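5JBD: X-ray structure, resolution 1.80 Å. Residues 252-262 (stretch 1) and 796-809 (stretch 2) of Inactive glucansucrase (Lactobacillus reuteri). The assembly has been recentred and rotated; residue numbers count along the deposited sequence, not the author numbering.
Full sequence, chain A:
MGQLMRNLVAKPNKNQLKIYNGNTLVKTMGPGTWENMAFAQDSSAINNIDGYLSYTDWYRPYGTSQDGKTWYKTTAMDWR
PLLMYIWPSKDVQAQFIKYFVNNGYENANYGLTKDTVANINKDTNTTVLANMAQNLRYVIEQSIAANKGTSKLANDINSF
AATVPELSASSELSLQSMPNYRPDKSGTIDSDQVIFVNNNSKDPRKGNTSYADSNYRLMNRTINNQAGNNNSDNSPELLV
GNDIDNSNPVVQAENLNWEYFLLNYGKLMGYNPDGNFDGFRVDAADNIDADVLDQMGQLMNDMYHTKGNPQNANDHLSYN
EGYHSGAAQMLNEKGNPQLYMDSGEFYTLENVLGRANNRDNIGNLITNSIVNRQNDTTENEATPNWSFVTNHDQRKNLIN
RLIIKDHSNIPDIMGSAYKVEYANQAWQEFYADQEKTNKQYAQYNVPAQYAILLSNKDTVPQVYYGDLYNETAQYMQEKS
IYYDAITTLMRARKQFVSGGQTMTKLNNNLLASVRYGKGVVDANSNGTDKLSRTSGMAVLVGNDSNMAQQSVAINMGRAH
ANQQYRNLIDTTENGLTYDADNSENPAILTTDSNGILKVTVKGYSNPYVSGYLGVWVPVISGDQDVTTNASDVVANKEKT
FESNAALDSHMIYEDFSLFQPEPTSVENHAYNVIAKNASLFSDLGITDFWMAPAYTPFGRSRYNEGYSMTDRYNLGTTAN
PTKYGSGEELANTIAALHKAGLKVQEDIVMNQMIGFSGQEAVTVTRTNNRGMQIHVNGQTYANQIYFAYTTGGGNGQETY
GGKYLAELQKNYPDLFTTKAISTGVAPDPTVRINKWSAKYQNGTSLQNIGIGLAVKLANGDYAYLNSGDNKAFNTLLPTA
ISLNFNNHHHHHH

Stretch 1 (252-262) QAENLNWEYFL
Stretch 2 796-809: GQETYGGKYLAELQ

Residues 252-262 form one unbroken stretch of helix that continues beyond both ends; residues 796-809 run as helix (796-800, begun earlier in the chain), a turn, and helix again (805-809, continuing beyond the stretch). The first helix lies perpendicular to both flanking helices, at 90° to 796-800 (axes 12.3 Å apart at closest approach) and 91° to 805-809 (10.3 Å). The nearest CA atoms are those of Asn 257 and Tyr 804, 5.8 Å apart. Gly 801 (phi/psi -62/119) leaves helical geometry within a type II turn from Tyr 800 to Lys 803, which runs into a type I turn from Gly 802 to Leu 805. Gly 802 adopts 70/4, a positive phi that favours glycine.

Polar contacts tie the helix to the turn and to the helix before it. Asn 257 (chi1 t, chi2 83°) uses both ends of its amide: Asn 257 ND2 donates to Tyr 800 O (2.9 Å), and Asn 257 OD1 accepts from Tyr 804 N (2.8 Å), so one side chain bridges backbone groups before and after the glycine pair. One helical turn earlier, Glu 254 (t, p) OE2 accepts from Gln 797 (t, p) NE2 (3.1 Å), while Glu 254 OE1 accepts a weak hydrogen bond from Gly 802 N (3.0 Å, 132°).

Aromatic contacts, further along the helix, bury carbon surface in van der Waals contact. The Tyr 260 (t) and Tyr 804 (m) rings meet obliquely, planes at 52°; Tyr 260 CD2 lies 3.6 Å from Tyr 804 CB. Phe 261 (t) places CE1 over one face of the Tyr 800 (m) ring, 3.9 Å from Tyr 800 CD1. Tyr 804 OH sits at the Phe 261 ring edge, 3.7 Å from Phe 261 CD1.

Leucines add apolar packing: Leu 808 (m, t) CD2 lies 3.7 Å from Tyr 260 CD1, and Leu 805 (m, t) CD2 4.1 Å from Ala 253 CB. Together the stretches bury 590 Å².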

# COMPACT_ATOMS: atom_id res chain seq x y z
N GLN A 252 10.33 17.23 0.81
CA GLN A 252 9.92 17.32 2.23
C GLN A 252 8.96 18.50 2.42
O GLN A 252 7.96 18.36 3.11
CB GLN A 252 11.13 17.42 3.16
CG GLN A 252 11.93 16.12 3.20
CD GLN A 252 13.12 16.17 4.13
OE1 GLN A 252 13.46 17.20 4.70
NE2 GLN A 252 13.75 15.02 4.31
N ALA A 253 9.25 19.63 1.76
CA ALA A 253 8.34 20.77 1.77
C ALA A 253 7.00 20.43 1.10
O ALA A 253 5.94 20.79 1.60
CB ALA A 253 8.98 22.00 1.13
N GLU A 254 7.05 19.72 -0.03
CA GLU A 254 5.81 19.28 -0.70
C GLU A 254 4.92 18.36 0.17
O GLU A 254 3.69 18.46 0.11
CB GLU A 254 6.11 18.66 -2.09
CG GLU A 254 4.95 17.96 -2.81
CD GLU A 254 3.71 18.82 -3.04
OE1 GLU A 254 3.78 20.06 -2.95
OE2 GLU A 254 2.63 18.23 -3.31
N ASN A 255 5.52 17.50 0.98
CA ASN A 255 4.72 16.66 1.91
C ASN A 255 3.95 17.52 2.92
O ASN A 255 2.77 17.24 3.21
CB ASN A 255 5.60 15.65 2.66
CG ASN A 255 6.18 14.59 1.74
OD1 ASN A 255 5.57 14.21 0.72
ND2 ASN A 255 7.36 14.10 2.10
N LEU A 256 4.60 18.58 3.42
CA LEU A 256 3.97 19.53 4.32
C LEU A 256 2.79 20.22 3.65
O LEU A 256 1.72 20.33 4.25
CB LEU A 256 4.98 20.57 4.84
CG LEU A 256 6.09 20.02 5.71
CD1 LEU A 256 7.13 21.09 6.01
CD2 LEU A 256 5.54 19.46 7.01
N ASN A 257 2.98 20.64 2.40
CA ASN A 257 1.90 21.17 1.55
C ASN A 257 0.72 20.21 1.47
O ASN A 257 -0.43 20.60 1.65
CB ASN A 257 2.42 21.46 0.14
CG ASN A 257 1.48 22.35 -0.65
OD1 ASN A 257 1.52 23.58 -0.51
ND2 ASN A 257 0.64 21.75 -1.47
N TRP A 258 1.03 18.95 1.18
CA TRP A 258 0.03 17.89 1.00
C TRP A 258 -0.74 17.62 2.30
O TRP A 258 -1.97 17.47 2.30
CB TRP A 258 0.73 16.61 0.54
CG TRP A 258 -0.17 15.53 -0.02
CD1 TRP A 258 -1.41 15.67 -0.56
CD2 TRP A 258 0.17 14.14 -0.14
NE1 TRP A 258 -1.88 14.45 -0.99
CE2 TRP A 258 -0.93 13.50 -0.75
CE3 TRP A 258 1.28 13.38 0.22
CZ2 TRP A 258 -0.95 12.13 -1.01
CZ3 TRP A 258 1.27 12.02 -0.05
CH2 TRP A 258 0.17 11.41 -0.66
N GLU A 259 -0.00 17.55 3.41
CA GLU A 259 -0.61 17.37 4.73
C GLU A 259 -1.55 18.53 5.08
O GLU A 259 -2.68 18.30 5.52
CB GLU A 259 0.48 17.20 5.78
CG GLU A 259 1.24 15.88 5.64
CD GLU A 259 2.65 15.92 6.20
OE1 GLU A 259 2.95 16.81 7.03
OE2 GLU A 259 3.48 15.07 5.79
N TYR A 260 -1.10 19.76 4.81
CA TYR A 260 -1.91 20.94 5.06
C TYR A 260 -3.21 20.89 4.23
O TYR A 260 -4.29 21.22 4.74
CB TYR A 260 -1.11 22.23 4.77
CG TYR A 260 -1.92 23.49 4.99
CD1 TYR A 260 -2.13 24.00 6.28
CD2 TYR A 260 -2.53 24.14 3.92
CE1 TYR A 260 -2.90 25.13 6.48
CE2 TYR A 260 -3.29 25.28 4.11
CZ TYR A 260 -3.48 25.77 5.38
OH TYR A 260 -4.25 26.90 5.53
N PHE A 261 -3.10 20.45 2.98
CA PHE A 261 -4.26 20.30 2.09
C PHE A 261 -5.29 19.32 2.64
O PHE A 261 -6.47 19.64 2.76
CB PHE A 261 -3.77 19.84 0.71
CG PHE A 261 -4.85 19.52 -0.29
CD1 PHE A 261 -5.50 20.53 -0.98
CD2 PHE A 261 -5.18 18.20 -0.57
CE1 PHE A 261 -6.48 20.24 -1.93
CE2 PHE A 261 -6.15 17.90 -1.52
CZ PHE A 261 -6.81 18.92 -2.19
N LEU A 262 -4.82 18.14 3.02
CA LEU A 262 -5.71 17.11 3.55
C LEU A 262 -6.36 17.52 4.88
O LEU A 262 -7.54 17.25 5.10
CB LEU A 262 -4.97 15.78 3.67
CG LEU A 262 -4.54 15.16 2.33
CD1 LEU A 262 -3.58 14.03 2.58
CD2 LEU A 262 -5.74 14.69 1.50
N GLY A 796 -4.14 17.97 -10.63
CA GLY A 796 -4.06 18.16 -9.18
C GLY A 796 -2.69 18.63 -8.73
O GLY A 796 -2.58 19.60 -7.97
N GLN A 797 -1.65 17.96 -9.18
CA GLN A 797 -0.29 18.39 -8.85
C GLN A 797 0.03 19.77 -9.44
O GLN A 797 0.70 20.59 -8.80
CB GLN A 797 0.74 17.36 -9.31
CG GLN A 797 2.10 17.54 -8.64
CD GLN A 797 2.09 17.21 -7.15
OE1 GLN A 797 1.44 16.25 -6.72
NE2 GLN A 797 2.83 17.97 -6.36
N GLU A 798 -0.46 20.03 -10.66
CA GLU A 798 -0.24 21.33 -11.31
C GLU A 798 -0.88 22.44 -10.51
O GLU A 798 -0.24 23.44 -10.24
CB GLU A 798 -0.79 21.37 -12.74
CG GLU A 798 -0.04 20.50 -13.75
CD GLU A 798 1.28 21.07 -14.23
OE1 GLU A 798 1.66 22.20 -13.82
OE2 GLU A 798 1.96 20.35 -15.01
N THR A 799 -2.13 22.26 -10.12
CA THR A 799 -2.88 23.30 -9.41
C THR A 799 -2.45 23.45 -7.94
O THR A 799 -2.27 24.57 -7.47
CB THR A 799 -4.40 23.04 -9.49
OG1 THR A 799 -4.80 23.03 -10.86
CG2 THR A 799 -5.20 24.12 -8.76
N TYR A 800 -2.30 22.34 -7.23
CA TYR A 800 -2.15 22.37 -5.77
C TYR A 800 -0.73 22.17 -5.25
O TYR A 800 -0.45 22.48 -4.08
CB TYR A 800 -3.10 21.34 -5.14
CG TYR A 800 -4.54 21.67 -5.45
CD1 TYR A 800 -5.20 22.64 -4.73
CD2 TYR A 800 -5.23 21.03 -6.49
CE1 TYR A 800 -6.52 22.97 -5.02
CE2 TYR A 800 -6.56 21.35 -6.79
CZ TYR A 800 -7.19 22.33 -6.04
OH TYR A 800 -8.49 22.67 -6.31
N GLY A 801 0.16 21.66 -6.10
CA GLY A 801 1.51 21.36 -5.70
C GLY A 801 2.22 22.62 -5.26
O GLY A 801 2.34 23.58 -6.03
N GLY A 802 2.64 22.65 -3.99
CA GLY A 802 3.30 23.82 -3.43
C GLY A 802 2.45 25.05 -3.21
O GLY A 802 2.97 26.08 -2.78
N LYS A 803 1.14 24.96 -3.46
CA LYS A 803 0.27 26.14 -3.44
C LYS A 803 0.23 26.87 -2.08
O LYS A 803 0.14 28.09 -2.03
CB LYS A 803 -1.15 25.74 -3.87
CG LYS A 803 -2.15 26.89 -3.92
CD LYS A 803 -3.51 26.37 -4.38
CE LYS A 803 -4.52 27.48 -4.43
NZ LYS A 803 -5.86 27.03 -4.88
N TYR A 804 0.31 26.10 -1.00
CA TYR A 804 0.20 26.60 0.37
C TYR A 804 1.55 26.89 1.06
O TYR A 804 1.57 27.29 2.24
CB TYR A 804 -0.63 25.59 1.19
CG TYR A 804 -1.87 25.16 0.43
CD1 TYR A 804 -2.87 26.08 0.18
CD2 TYR A 804 -2.01 23.88 -0.10
CE1 TYR A 804 -4.00 25.73 -0.55
CE2 TYR A 804 -3.13 23.52 -0.83
CZ TYR A 804 -4.12 24.45 -1.04
OH TYR A 804 -5.23 24.11 -1.75
N LEU A 805 2.66 26.71 0.35
CA LEU A 805 3.99 26.90 0.95
C LEU A 805 4.26 28.32 1.48
O LEU A 805 4.83 28.47 2.56
CB LEU A 805 5.10 26.44 -0.00
CG LEU A 805 5.15 24.92 -0.21
CD1 LEU A 805 6.16 24.57 -1.30
CD2 LEU A 805 5.49 24.18 1.08
N ALA A 806 3.86 29.34 0.71
CA ALA A 806 4.10 30.73 1.11
C ALA A 806 3.32 31.07 2.38
O ALA A 806 3.86 31.70 3.28
CB ALA A 806 3.74 31.70 -0.01
N GLU A 807 2.08 30.61 2.46
CA GLU A 807 1.26 30.84 3.66
C GLU A 807 1.77 30.01 4.88
O GLU A 807 1.78 30.52 6.01
CB GLU A 807 -0.23 30.67 3.37
CG GLU A 807 -0.90 31.92 2.82
CD GLU A 807 -0.96 33.07 3.80
OE1 GLU A 807 -0.86 32.88 5.04
OE2 GLU A 807 -1.13 34.19 3.33
N LEU A 808 2.24 28.79 4.65
CA LEU A 808 2.88 27.99 5.70
C LEU A 808 4.15 28.66 6.21
O LEU A 808 4.38 28.67 7.42
CB LEU A 808 3.19 26.57 5.21
CG LEU A 808 1.97 25.65 5.04
CD1 LEU A 808 2.36 24.39 4.28
CD2 LEU A 808 1.36 25.28 6.39
N GLN A 809 4.96 29.22 5.31
CA GLN A 809 6.19 29.88 5.72
C GLN A 809 5.90 31.16 6.51
O GLN A 809 6.62 31.49 7.45
CB GLN A 809 7.07 30.18 4.51
CG GLN A 809 8.41 30.82 4.88
CD GLN A 809 9.48 30.56 3.83
OE1 GLN A 809 9.23 30.70 2.62
NE2 GLN A 809 10.68 30.21 4.29